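Local coordinates for septation protein imp2 (Schizosaccharomyces pombe, PDB 5C1F) that binds membrane phospholipids through its F-BAR domain, is required for normal septation and takes part in disassembling the medial ring in fission yeast, at residues Thr105-Ala108 against Ala109-Asp113; Leu24-Phe27 against Ser28-His32; Glu216-Arg219 against His220-Ser224; Leu95-Asp98 against Asp99-Ala103; Arg205-Cys208 against Asp209-Asp213. One frame throughout, in Å; residues are numbered along the deposited sequence. Where two conformers were deposited one is given.

Interaction 1 (Thr105-Ala108 against Ala109-Asp113)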
# COMPACT_ATOMS: atom_id res chain seq x y z
N THR A 105 -5.41 -18.91 -12.58
CA THR A 105 -6.64 -19.07 -13.35
C THR A 105 -6.38 -19.79 -14.66
O THR A 105 -7.11 -20.70 -15.04
CB THR A 105 -7.31 -17.71 -13.63
OG1 THR A 105 -7.64 -17.07 -12.39
CG2 THR A 105 -8.58 -17.90 -14.45
N ARG A 106 -5.32 -19.37 -15.35
CA ARG A 106 -4.92 -19.97 -16.62
C ARG A 106 -4.44 -21.41 -16.41
O ARG A 106 -4.58 -22.25 -17.29
CB ARG A 106 -3.84 -19.13 -17.31
CG ARG A 106 -4.32 -17.75 -17.74
CD ARG A 106 -3.26 -16.98 -18.55
NE ARG A 106 -2.06 -16.68 -17.77
CZ ARG A 106 -1.82 -15.53 -17.16
NH1 ARG A 106 -0.70 -15.36 -16.48
NH2 ARG A 106 -2.70 -14.53 -17.23
N TYR A 107 -3.87 -21.68 -15.24
CA TYR A 107 -3.42 -23.02 -14.89
C TYR A 107 -4.62 -23.95 -14.69
O TYR A 107 -4.62 -25.09 -15.16
CB TYR A 107 -2.55 -23.01 -13.64
CG TYR A 107 -2.02 -24.38 -13.29
CD1 TYR A 107 -0.83 -24.84 -13.83
CD2 TYR A 107 -2.73 -25.23 -12.44
CE1 TYR A 107 -0.35 -26.10 -13.53
CE2 TYR A 107 -2.26 -26.49 -12.14
CZ TYR A 107 -1.07 -26.93 -12.68
OH TYR A 107 -0.59 -28.18 -12.38
N ALA A 108 -5.63 -23.46 -13.98
CA ALA A 108 -6.83 -24.25 -13.71
C ALA A 108 -7.57 -24.57 -15.00
O ALA A 108 -8.21 -25.61 -15.11
CB ALA A 108 -7.74 -23.52 -12.75
N ALA A 109 -7.47 -23.68 -15.98
CA ALA A 109 -8.11 -23.89 -17.27
C ALA A 109 -7.32 -24.90 -18.09
O ALA A 109 -7.90 -25.75 -18.78
CB ALA A 109 -8.23 -22.57 -18.03
N SER A 110 -6.00 -24.82 -18.02
CA SER A 110 -5.13 -25.74 -18.73
C SER A 110 -5.22 -27.14 -18.13
O SER A 110 -5.25 -28.13 -18.86
CB SER A 110 -3.69 -25.24 -18.70
OG SER A 110 -2.82 -26.15 -19.37
N LEU A 111 -5.27 -27.21 -16.81
CA LEU A 111 -5.35 -28.49 -16.10
C LEU A 111 -6.63 -29.24 -16.45
O LEU A 111 -6.63 -30.46 -16.57
CB LEU A 111 -5.28 -28.27 -14.59
CG LEU A 111 -5.28 -29.54 -13.74
CD1 LEU A 111 -3.97 -30.30 -13.91
CD2 LEU A 111 -5.53 -29.22 -12.27
N LYS A 112 -7.72 -28.49 -16.61
CA LYS A 112 -9.00 -29.08 -16.98
C LYS A 112 -8.91 -29.78 -18.33
O LYS A 112 -9.46 -30.87 -18.50
CB LYS A 112 -10.09 -28.00 -17.01
CG LYS A 112 -11.48 -28.53 -17.29
CD LYS A 112 -12.48 -27.39 -17.46
CE LYS A 112 -13.88 -27.91 -17.71
NZ LYS A 112 -14.42 -28.65 -16.53
N ASP A 113 -8.22 -29.16 -19.28
CA ASP A 113 -8.03 -29.77 -20.60
C ASP A 113 -7.09 -30.97 -20.52
O ASP A 113 -7.33 -32.00 -21.16
CB ASP A 113 -7.48 -28.76 -21.60
CG ASP A 113 -8.50 -27.71 -21.99
OD1 ASP A 113 -9.71 -27.97 -21.83
OD2 ASP A 113 -8.09 -26.62 -22.45

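Interaction 2 (Leu24-Phe27 against Ser28-His32)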
# COMPACT_ATOMS: atom_id res chain seq x y z
N LEU A 24 -5.65 -40.37 -10.36
CA LEU A 24 -6.79 -39.71 -10.99
C LEU A 24 -7.45 -38.76 -10.00
O LEU A 24 -7.79 -37.63 -10.34
CB LEU A 24 -7.80 -40.74 -11.51
CG LEU A 24 -7.67 -41.05 -13.01
CD1 LEU A 24 -6.29 -41.59 -13.34
CD2 LEU A 24 -8.76 -42.01 -13.45
N SER A 25 -7.63 -39.23 -8.77
CA SER A 25 -8.26 -38.43 -7.73
C SER A 25 -7.39 -37.25 -7.29
O SER A 25 -7.89 -36.29 -6.71
CB SER A 25 -8.59 -39.31 -6.51
OG SER A 25 -7.42 -39.95 -6.03
N ARG A 26 -6.10 -37.32 -7.59
CA ARG A 26 -5.18 -36.25 -7.20
C ARG A 26 -5.48 -34.96 -7.96
O ARG A 26 -5.20 -33.86 -7.46
CB ARG A 26 -3.73 -36.68 -7.44
CG ARG A 26 -2.73 -35.55 -7.23
CD ARG A 26 -1.29 -36.02 -7.12
NE ARG A 26 -0.37 -34.89 -7.06
CZ ARG A 26 -0.16 -34.15 -5.97
NH1 ARG A 26 -0.80 -34.42 -4.84
NH2 ARG A 26 0.69 -33.13 -6.02
N PHE A 27 -6.07 -35.08 -9.14
CA PHE A 27 -6.44 -33.92 -9.95
C PHE A 27 -7.27 -32.90 -9.16
O PHE A 27 -7.11 -31.70 -9.35
CB PHE A 27 -7.20 -34.35 -11.20
CG PHE A 27 -6.32 -34.72 -12.35
CD1 PHE A 27 -5.68 -33.74 -13.09
CD2 PHE A 27 -6.12 -36.05 -12.70
CE1 PHE A 27 -4.86 -34.07 -14.15
CE2 PHE A 27 -5.30 -36.39 -13.76
CZ PHE A 27 -4.67 -35.39 -14.49
N SER A 28 -8.13 -33.40 -8.28
CA SER A 28 -8.98 -32.53 -7.47
C SER A 28 -8.19 -31.86 -6.34
O SER A 28 -8.55 -30.77 -5.89
CB SER A 28 -10.15 -33.32 -6.89
OG SER A 28 -9.69 -34.34 -6.02
N ASP A 29 -7.13 -32.52 -5.88
CA ASP A 29 -6.27 -31.96 -4.84
C ASP A 29 -5.41 -30.84 -5.40
O ASP A 29 -5.23 -29.80 -4.77
CB ASP A 29 -5.39 -33.05 -4.22
CG ASP A 29 -6.19 -34.10 -3.48
OD1 ASP A 29 -7.32 -33.79 -3.04
OD2 ASP A 29 -5.69 -35.24 -3.34
N VAL A 30 -4.87 -31.08 -6.59
CA VAL A 30 -4.11 -30.08 -7.32
C VAL A 30 -4.96 -28.84 -7.57
O VAL A 30 -4.50 -27.71 -7.42
CB VAL A 30 -3.60 -30.65 -8.67
CG1 VAL A 30 -3.08 -29.54 -9.57
CG2 VAL A 30 -2.52 -31.69 -8.42
N LYS A 31 -6.22 -29.06 -7.95
CA LYS A 31 -7.14 -27.97 -8.22
C LYS A 31 -7.44 -27.16 -6.96
O LYS A 31 -7.52 -25.93 -7.00
CB LYS A 31 -8.45 -28.51 -8.82
CG LYS A 31 -9.50 -27.45 -9.06
CD LYS A 31 -10.78 -28.03 -9.65
CE LYS A 31 -11.83 -26.94 -9.82
NZ LYS A 31 -13.10 -27.46 -10.38
N HIS A 32 -7.59 -27.87 -5.85
CA HIS A 32 -7.85 -27.25 -4.55
C HIS A 32 -6.69 -26.35 -4.11
O HIS A 32 -6.90 -25.20 -3.73
CB HIS A 32 -8.09 -28.34 -3.50
CG HIS A 32 -8.55 -27.82 -2.17
ND1 HIS A 32 -9.79 -27.26 -1.98
CD2 HIS A 32 -7.94 -27.79 -0.97
CE1 HIS A 32 -9.92 -26.90 -0.72
NE2 HIS A 32 -8.81 -27.21 -0.08

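Interaction 3 (Glu216-Arg219 against His220-Ser224)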
# COMPACT_ATOMS: atom_id res chain seq x y z
N GLU A 216 5.50 -32.45 -12.01
CA GLU A 216 6.77 -31.73 -12.06
C GLU A 216 6.59 -30.29 -12.56
O GLU A 216 7.22 -29.37 -12.05
CB GLU A 216 7.77 -32.47 -12.94
CG GLU A 216 8.23 -33.79 -12.36
CD GLU A 216 9.11 -34.58 -13.31
OE1 GLU A 216 9.32 -34.11 -14.45
OE2 GLU A 216 9.59 -35.66 -12.91
N GLU A 217 5.73 -30.11 -13.55
CA GLU A 217 5.45 -28.77 -14.07
C GLU A 217 4.67 -27.95 -13.05
O GLU A 217 4.85 -26.73 -12.95
CB GLU A 217 4.67 -28.85 -15.38
CG GLU A 217 5.44 -29.48 -16.53
CD GLU A 217 4.54 -29.83 -17.69
OE1 GLU A 217 3.39 -29.32 -17.73
OE2 GLU A 217 4.96 -30.63 -18.55
N ARG A 218 3.80 -28.62 -12.30
CA ARG A 218 2.98 -27.95 -11.30
C ARG A 218 3.85 -27.26 -10.25
O ARG A 218 3.58 -26.13 -9.87
CB ARG A 218 2.05 -28.95 -10.61
CG ARG A 218 1.11 -28.33 -9.60
CD ARG A 218 0.38 -29.39 -8.79
NE ARG A 218 1.27 -30.05 -7.83
CZ ARG A 218 1.46 -29.63 -6.58
NH1 ARG A 218 0.83 -28.54 -6.14
NH2 ARG A 218 2.28 -30.29 -5.78
N ARG A 219 4.88 -27.96 -9.81
CA ARG A 219 5.75 -27.44 -8.77
C ARG A 219 6.65 -26.33 -9.29
O ARG A 219 6.92 -25.36 -8.58
CB ARG A 219 6.58 -28.58 -8.16
CG ARG A 219 5.72 -29.62 -7.46
CD ARG A 219 6.54 -30.63 -6.69
NE ARG A 219 5.68 -31.56 -5.97
CZ ARG A 219 5.38 -31.47 -4.68
NH1 ARG A 219 5.89 -30.49 -3.94
NH2 ARG A 219 4.58 -32.36 -4.12
N HIS A 220 7.11 -26.46 -10.53
CA HIS A 220 7.87 -25.39 -11.16
C HIS A 220 6.98 -24.16 -11.34
O HIS A 220 7.42 -23.03 -11.13
CB HIS A 220 8.43 -25.83 -12.51
CG HIS A 220 9.66 -26.68 -12.41
ND1 HIS A 220 10.87 -26.19 -11.97
CD2 HIS A 220 9.87 -27.99 -12.70
CE1 HIS A 220 11.77 -27.16 -11.98
NE2 HIS A 220 11.19 -28.26 -12.42
N PHE A 221 5.73 -24.40 -11.72
CA PHE A 221 4.77 -23.31 -11.92
C PHE A 221 4.56 -22.52 -10.63
O PHE A 221 4.67 -21.30 -10.62
CB PHE A 221 3.43 -23.85 -12.42
CG PHE A 221 2.30 -22.88 -12.27
CD1 PHE A 221 2.17 -21.81 -13.14
CD2 PHE A 221 1.37 -23.04 -11.26
CE1 PHE A 221 1.13 -20.90 -13.00
CE2 PHE A 221 0.33 -22.14 -11.11
CZ PHE A 221 0.21 -21.07 -11.98
N LEU A 222 4.27 -23.23 -9.54
CA LEU A 222 3.99 -22.58 -8.26
C LEU A 222 5.19 -21.79 -7.75
O LEU A 222 5.02 -20.70 -7.20
CB LEU A 222 3.55 -23.62 -7.23
CG LEU A 222 2.15 -24.19 -7.47
CD1 LEU A 222 1.76 -25.22 -6.42
CD2 LEU A 222 1.12 -23.06 -7.51
N LYS A 223 6.39 -22.33 -7.93
CA LYS A 223 7.61 -21.62 -7.54
C LYS A 223 7.80 -20.33 -8.34
O LYS A 223 8.12 -19.28 -7.78
CB LYS A 223 8.83 -22.52 -7.72
CG LYS A 223 8.98 -23.61 -6.66
CD LYS A 223 10.22 -24.45 -6.91
CE LYS A 223 11.47 -23.58 -6.96
NZ LYS A 223 12.68 -24.35 -7.36
N SER A 224 7.61 -20.41 -9.66
CA SER A 224 7.83 -19.26 -10.54
C SER A 224 6.85 -18.13 -10.26
O SER A 224 7.22 -16.96 -10.30
CB SER A 224 7.74 -19.68 -12.01
OG SER A 224 6.42 -20.08 -12.34

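Interaction 4 (Leu95-Asp98 against Asp99-Ala103)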
# COMPACT_ATOMS: atom_id res chain seq x y z
N LEU A 95 -0.34 -5.88 -12.37
CA LEU A 95 0.53 -7.01 -12.66
C LEU A 95 0.28 -8.15 -11.67
O LEU A 95 0.39 -9.33 -12.02
CB LEU A 95 1.99 -6.58 -12.64
CG LEU A 95 2.41 -5.58 -13.73
CD1 LEU A 95 3.81 -5.04 -13.48
CD2 LEU A 95 2.30 -6.20 -15.11
N LEU A 96 -0.04 -7.81 -10.42
CA LEU A 96 -0.38 -8.82 -9.43
C LEU A 96 -1.61 -9.60 -9.87
O LEU A 96 -1.73 -10.80 -9.61
CB LEU A 96 -0.62 -8.18 -8.06
CG LEU A 96 0.60 -7.76 -7.24
CD1 LEU A 96 0.18 -7.10 -5.94
CD2 LEU A 96 1.52 -8.94 -6.98
N GLN A 97 -2.53 -8.92 -10.54
CA GLN A 97 -3.73 -9.57 -11.05
C GLN A 97 -3.44 -10.39 -12.29
O GLN A 97 -3.82 -11.55 -12.38
CB GLN A 97 -4.82 -8.53 -11.33
CG GLN A 97 -5.66 -8.22 -10.11
CD GLN A 97 -6.33 -6.85 -10.17
OE1 GLN A 97 -6.28 -6.17 -11.19
NE2 GLN A 97 -6.96 -6.46 -9.06
N ASP A 98 -2.73 -9.80 -13.25
CA ASP A 98 -2.51 -10.44 -14.54
C ASP A 98 -1.43 -11.52 -14.52
O ASP A 98 -1.61 -12.60 -15.08
CB ASP A 98 -2.15 -9.39 -15.60
CG ASP A 98 -3.26 -8.39 -15.82
OD1 ASP A 98 -4.44 -8.76 -15.61
OD2 ASP A 98 -2.97 -7.23 -16.18
N ASP A 99 -0.30 -11.24 -13.86
CA ASP A 99 0.84 -12.15 -13.90
C ASP A 99 0.88 -13.13 -12.73
O ASP A 99 1.54 -14.17 -12.80
CB ASP A 99 2.15 -11.37 -13.94
CG ASP A 99 2.28 -10.52 -15.19
OD1 ASP A 99 1.54 -10.77 -16.16
OD2 ASP A 99 3.12 -9.60 -15.19
N VAL A 100 0.18 -12.80 -11.64
CA VAL A 100 0.19 -13.69 -10.48
C VAL A 100 -1.16 -14.38 -10.31
O VAL A 100 -1.27 -15.58 -10.56
CB VAL A 100 0.57 -12.93 -9.20
CG1 VAL A 100 0.69 -13.88 -8.03
CG2 VAL A 100 1.88 -12.19 -9.40
N GLU A 101 -2.18 -13.63 -9.92
CA GLU A 101 -3.52 -14.19 -9.74
C GLU A 101 -4.03 -14.95 -10.96
O GLU A 101 -4.41 -16.11 -10.87
CB GLU A 101 -4.52 -13.09 -9.39
CG GLU A 101 -5.98 -13.55 -9.43
CD GLU A 101 -6.96 -12.40 -9.28
OE1 GLU A 101 -6.51 -11.25 -9.08
OE2 GLU A 101 -8.18 -12.65 -9.36
N ASN A 102 -4.04 -14.28 -12.12
CA ASN A 102 -4.57 -14.89 -13.34
C ASN A 102 -3.73 -16.06 -13.84
O ASN A 102 -4.20 -16.86 -14.64
CB ASN A 102 -4.70 -13.84 -14.44
CG ASN A 102 -5.82 -12.85 -14.18
OD1 ASN A 102 -6.72 -13.12 -13.38
ND2 ASN A 102 -5.77 -11.70 -14.85
N ALA A 103 -2.50 -16.16 -13.36
CA ALA A 103 -1.64 -17.29 -13.71
C ALA A 103 -2.22 -18.58 -13.16
O ALA A 103 -2.18 -19.62 -13.81
CB ALA A 103 -0.22 -17.07 -13.21
O HOH W 1 -7.98 -9.09 -7.99

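Interaction 5 (Arg205-Cys208 against Asp209-Asp213)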
# COMPACT_ATOMS: atom_id res chain seq x y z
N ARG A 205 1.52 -47.02 -18.13
CA ARG A 205 2.90 -46.53 -18.12
C ARG A 205 2.98 -45.18 -18.82
O ARG A 205 3.57 -44.24 -18.29
CB ARG A 205 3.84 -47.53 -18.81
CG ARG A 205 5.03 -46.86 -19.48
CD ARG A 205 5.96 -47.87 -20.13
NE ARG A 205 6.91 -47.23 -21.03
CZ ARG A 205 7.96 -46.51 -20.64
NH1 ARG A 205 8.19 -46.32 -19.34
NH2 ARG A 205 8.77 -45.97 -21.53
N SER A 206 2.38 -45.10 -20.00
CA SER A 206 2.36 -43.87 -20.78
C SER A 206 1.64 -42.76 -20.01
O SER A 206 2.08 -41.61 -20.00
CB SER A 206 1.68 -44.11 -22.13
OG SER A 206 1.55 -42.90 -22.86
N THR A 207 0.54 -43.13 -19.37
CA THR A 207 -0.24 -42.18 -18.58
C THR A 207 0.54 -41.70 -17.36
O THR A 207 0.49 -40.52 -17.01
CB THR A 207 -1.58 -42.81 -18.11
OG1 THR A 207 -2.32 -43.26 -19.25
CG2 THR A 207 -2.41 -41.79 -17.35
N CYS A 208 1.26 -42.61 -16.72
CA CYS A 208 2.06 -42.27 -15.55
C CYS A 208 3.15 -41.26 -15.90
O CYS A 208 3.44 -40.35 -15.11
CB CYS A 208 2.69 -43.52 -14.93
SG CYS A 208 1.55 -44.51 -13.94
N ASP A 209 3.75 -41.42 -17.07
CA ASP A 209 4.75 -40.47 -17.55
C ASP A 209 4.14 -39.08 -17.69
O ASP A 209 4.72 -38.09 -17.23
CB ASP A 209 5.35 -40.92 -18.88
CG ASP A 209 6.42 -41.99 -18.71
OD1 ASP A 209 7.07 -42.02 -17.65
OD2 ASP A 209 6.61 -42.80 -19.65
N LYS A 210 2.97 -39.01 -18.31
CA LYS A 210 2.27 -37.75 -18.50
C LYS A 210 1.82 -37.15 -17.17
O LYS A 210 1.84 -35.93 -17.00
CB LYS A 210 1.06 -37.94 -19.42
CG LYS A 210 1.43 -38.30 -20.85
CD LYS A 210 0.20 -38.42 -21.73
CE LYS A 210 0.57 -38.83 -23.14
NZ LYS A 210 -0.63 -39.14 -23.97
N LEU A 211 1.40 -38.01 -16.25
CA LEU A 211 0.97 -37.56 -14.93
C LEU A 211 2.15 -37.04 -14.12
O LEU A 211 2.00 -36.12 -13.32
CB LEU A 211 0.25 -38.68 -14.18
CG LEU A 211 -1.15 -39.00 -14.71
CD1 LEU A 211 -1.75 -40.18 -13.98
CD2 LEU A 211 -2.04 -37.79 -14.60
N GLN A 212 3.32 -37.63 -14.33
CA GLN A 212 4.53 -37.17 -13.65
C GLN A 212 4.98 -35.83 -14.23
O GLN A 212 5.48 -34.98 -13.51
CB GLN A 212 5.65 -38.20 -13.76
CG GLN A 212 6.92 -37.80 -13.03
CD GLN A 212 7.95 -38.90 -13.02
OE1 GLN A 212 7.66 -40.05 -13.35
NE2 GLN A 212 9.18 -38.55 -12.64
N ASP A 213 4.80 -35.66 -15.54
CA ASP A 213 5.11 -34.39 -16.18
C ASP A 213 4.28 -33.28 -15.55
O ASP A 213 4.80 -32.24 -15.18
CB ASP A 213 4.85 -34.45 -17.69
CG ASP A 213 5.89 -35.28 -18.42
OD1 ASP A 213 6.95 -35.56 -17.83
OD2 ASP A 213 5.64 -35.63 -19.59

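Interaction 1 (Thr105-Ala108 against Ala109-Asp113)
Tyr107 and Leu111, one helical turn apart on the long helix 69-155, supply the tight part of this contact. Their backbones are joined by the shortest of four successive i to i+4 bonds, Leu111 N to Tyr107 O at 2.8 Å, with an N-H...O angle of 158°. Above that bond the side chains meet carbon to carbon: Tyr107 CE2 lies 4.3 Å from Leu111 CD2, the methyl approaching the ring obliquely. Both side chains leave the backbone with CG anti to N (both chi1 near 180°), which sends phenol and isobutyl group out from the same flank of the helix. That flank faces the rest of the F-BAR bundle. Helix 18-59 covers it through Asn34 and Val30, and the Tyr107 ring stacks with Phe221 of helix 162-252.

The other side of the turn is looser and faces solvent. Here Ala109 N reaches Thr105 O at 3.1 Å, and Ser110 N reaches Arg106 O at 3.0 Å. The following bond, Lys112 N to Ala108 O, is stretched to 3.3 Å, its donor standing 44° out of the carbonyl plane. Among the side chains of this face, Ala109 contributes a CB that lies 3.7 Å from Thr105 O, while Lys112 carries its amine away from the turn. In one of its two conformers Arg106 turns back along the helix, where its NH2 probably bonds to Asp98 O.

The chemistry is thus divided: main-chain bonds hold the turn on every side, whereas apolar contact is confined to the flank that packs against neighbouring helices, as expected of an amphipathic helix in a coiled-coil bundle.

Interaction 2 (Leu24-Phe27 against Ser28-His32)
Ser25 O is gripped twice by Ser28, in a local turn of helix 18-59 of the F-BAR bundle. The hydroxyl OG of Ser28 donates to Ser25 O over 2.7 Å, approaching nearly along the C=O axis, while Ser28 N adds a weak bond to the same oxygen at 3.3 Å. The short hydroxyl bond depends on chi1 of 63°, which places OG between the backbone N and the carbonyl carbon of its own residue and aims it back down the helix. A serine hydroxyl donating to a carbonyl of the preceding turn is a familiar feature of helices, and here it supplements a carbonyl whose usual partner, Asp29 N, is turned elsewhere.

Asp29 N instead makes a weak bond to Arg26 O, which is also the acceptor for Val30 N at 2.9 Å. The Val30 bond is almost straight, with an N-H...O angle of 170°, and it carries the regular helical pattern through the turn; Lys31 N continues it to Phe27 O.

On the buried flank, Phe27 and Val30 pack against helices 69-155 and 162-252, with Phe27 meeting Leu111 and Leu211. The extended chain of Arg26 runs at about a right angle to Val30. Its guanidinium forms a salt bridge with Glu215, and Arg26 also packs on Phe263 of the second subunit, so the residue stands where the bundle meets the dimer interface. Asp29 may add to the local field, though its carboxylate is not in contact with Arg26. One methyl, Val30 CG2, sits over a face of the guanidinium, off toward its rim, and touches Arg26 CG at 4.0 Å.

Interaction 3 (Glu216-Arg219 against His220-Ser224)
The middle of helix 162-252, one of the long helices of the F-BAR dimer, carries Arg218 and Leu222 in contact across a single turn. Leu222 CD1 comes within 3.5 Å of Arg218 NH1, obliquely to the guanidinium. The arginine reaches it by a bend at chi3 (73°) that folds the end of its chain round. Beneath them Leu222 N bonds to Arg218 O at 3.0 Å, and Phe221 N to Glu217 O at 2.8 Å.

His220 closes over the start of the turn: its N bonds to Glu216 O, and its ring carbon CD2 lies only 3.1 Å from that same oxygen. Next along, Phe221 holds its ring edge toward Arg218 O. At the far end Ser224 OG donates to Phe221 O over 2.7 Å.

The two arginines are neighbours in space, Arg218 NH2 standing 3.4 Å above the guanidinium plane of Arg219, offset toward its rim. Glu215 probably offsets the crowding of positive charge, since its OE2 bridges to Arg218 NH2 and Arg219 NE. Further carboxylates come from the second subunit: Glu67 pairs with Arg218, and Asp259 with Arg219. Phe221, Leu222 and the chain of Arg218 pack on helices 18-59 and 69-155, while the charged ends of the arginines reach the partner chain, an arrangement that suits the intertwined antiparallel dimer of F-BAR domains.

Interaction 4 (Leu95-Asp98 against Asp99-Ala103)
Four pairs of side chains, each a turn apart, lie alongside one another and point the same way across this part of helix 69-155 in the F-BAR bundle. Leu96 and Val100 form the apolar pair, CD2 of the leucine lying 4.1 Å from CG2 of the valine; both are buried against helices 18-59 and 162-252. Leu95 runs beside Asp99, with its CD2 at 3.5 Å from the carboxylate OD2. Asp98 and Asn102 hold their carboxylate and amide planes 30° apart, whereas those of Gln97 and Glu101 are turned 77° from each other.

The backbone beneath these pairs widens into a pi-type turn. Glu101 N bonds to Leu96 O at 2.9 Å and Asn102 N to Gln97 O at 2.8 Å, both i to i+5, while the i to i+4 bond from Val100 N to Leu96 O is weak.

Glu101 has its main polar partner in His42 of helix 18-59, and Gln97 NE2 also bonds to Glu49 there. Between the two side chains sits a water, weakly bonded to Gln97 NE2 and 2.8 Å from Glu101 OE1; that carboxylate oxygen also lies 3.3 Å from Gln97 CG.

Interaction 5 (Arg205-Cys208 against Asp209-Asp213)
Asp209 swings its CG beside its own backbone N (chi1 -80°), and Arg205 sends out a chain extended from CG to NE from a chi1 of 150°; together these torsions bring carboxylate and guanidinium within reach. The meeting is over a face: Asp209 OD2 stands 3.8 Å above the guanidinium plane, toward its rim, with the two planar groups 82° apart. The salt bridge is consequently long, 3.9 Å from Arg205 NH1 to Asp209 OD2, and electrostatic alone, since no N-H points at the oxygen. Directed bonds come from the second subunit, where Arg301 bridges to Asp209 OD1 and Gln300 O accepts from Arg205 NH1.

This turn belongs to helix 162-252 of the F-BAR bundle, and an apolar pair follows two residues further on. Thr207 and Leu211 lie side by side, with CG2 of the threonine 3.8 Å from CD1 of the leucine, and both pack on Ile118 of helix 69-155. Thr207 OG1 bonds to Glu203 O. Main-chain bonds of 2.8 Å join Leu211 N to Thr207 O and Gln212 N to Cys208 O. The amide of Gln212 bonds to Phe8 N through OE1 and to Glu216 through NE2.

From the N terminus, interaction 2 comes first, on helix 18-59, followed by interactions 4 and 1 on helix 69-155 and by interactions 5 and 3 on helix 162-252. Each joins adjoining segments within one helix, so none closes a long loop; the five stand in series, without nesting or crossing. The fold brings them together laterally, helix against helix. Interaction 2 meets interaction 1 through Val30 and Leu111, interaction 5 through Phe27 and Leu211, and interaction 3 through Val30 and Arg218. Interaction 3 also touches 1 through Tyr107 and 4 through Ala103, uniting the three long helices. Interactions 2, 3 and 5 extend this core to the second subunit.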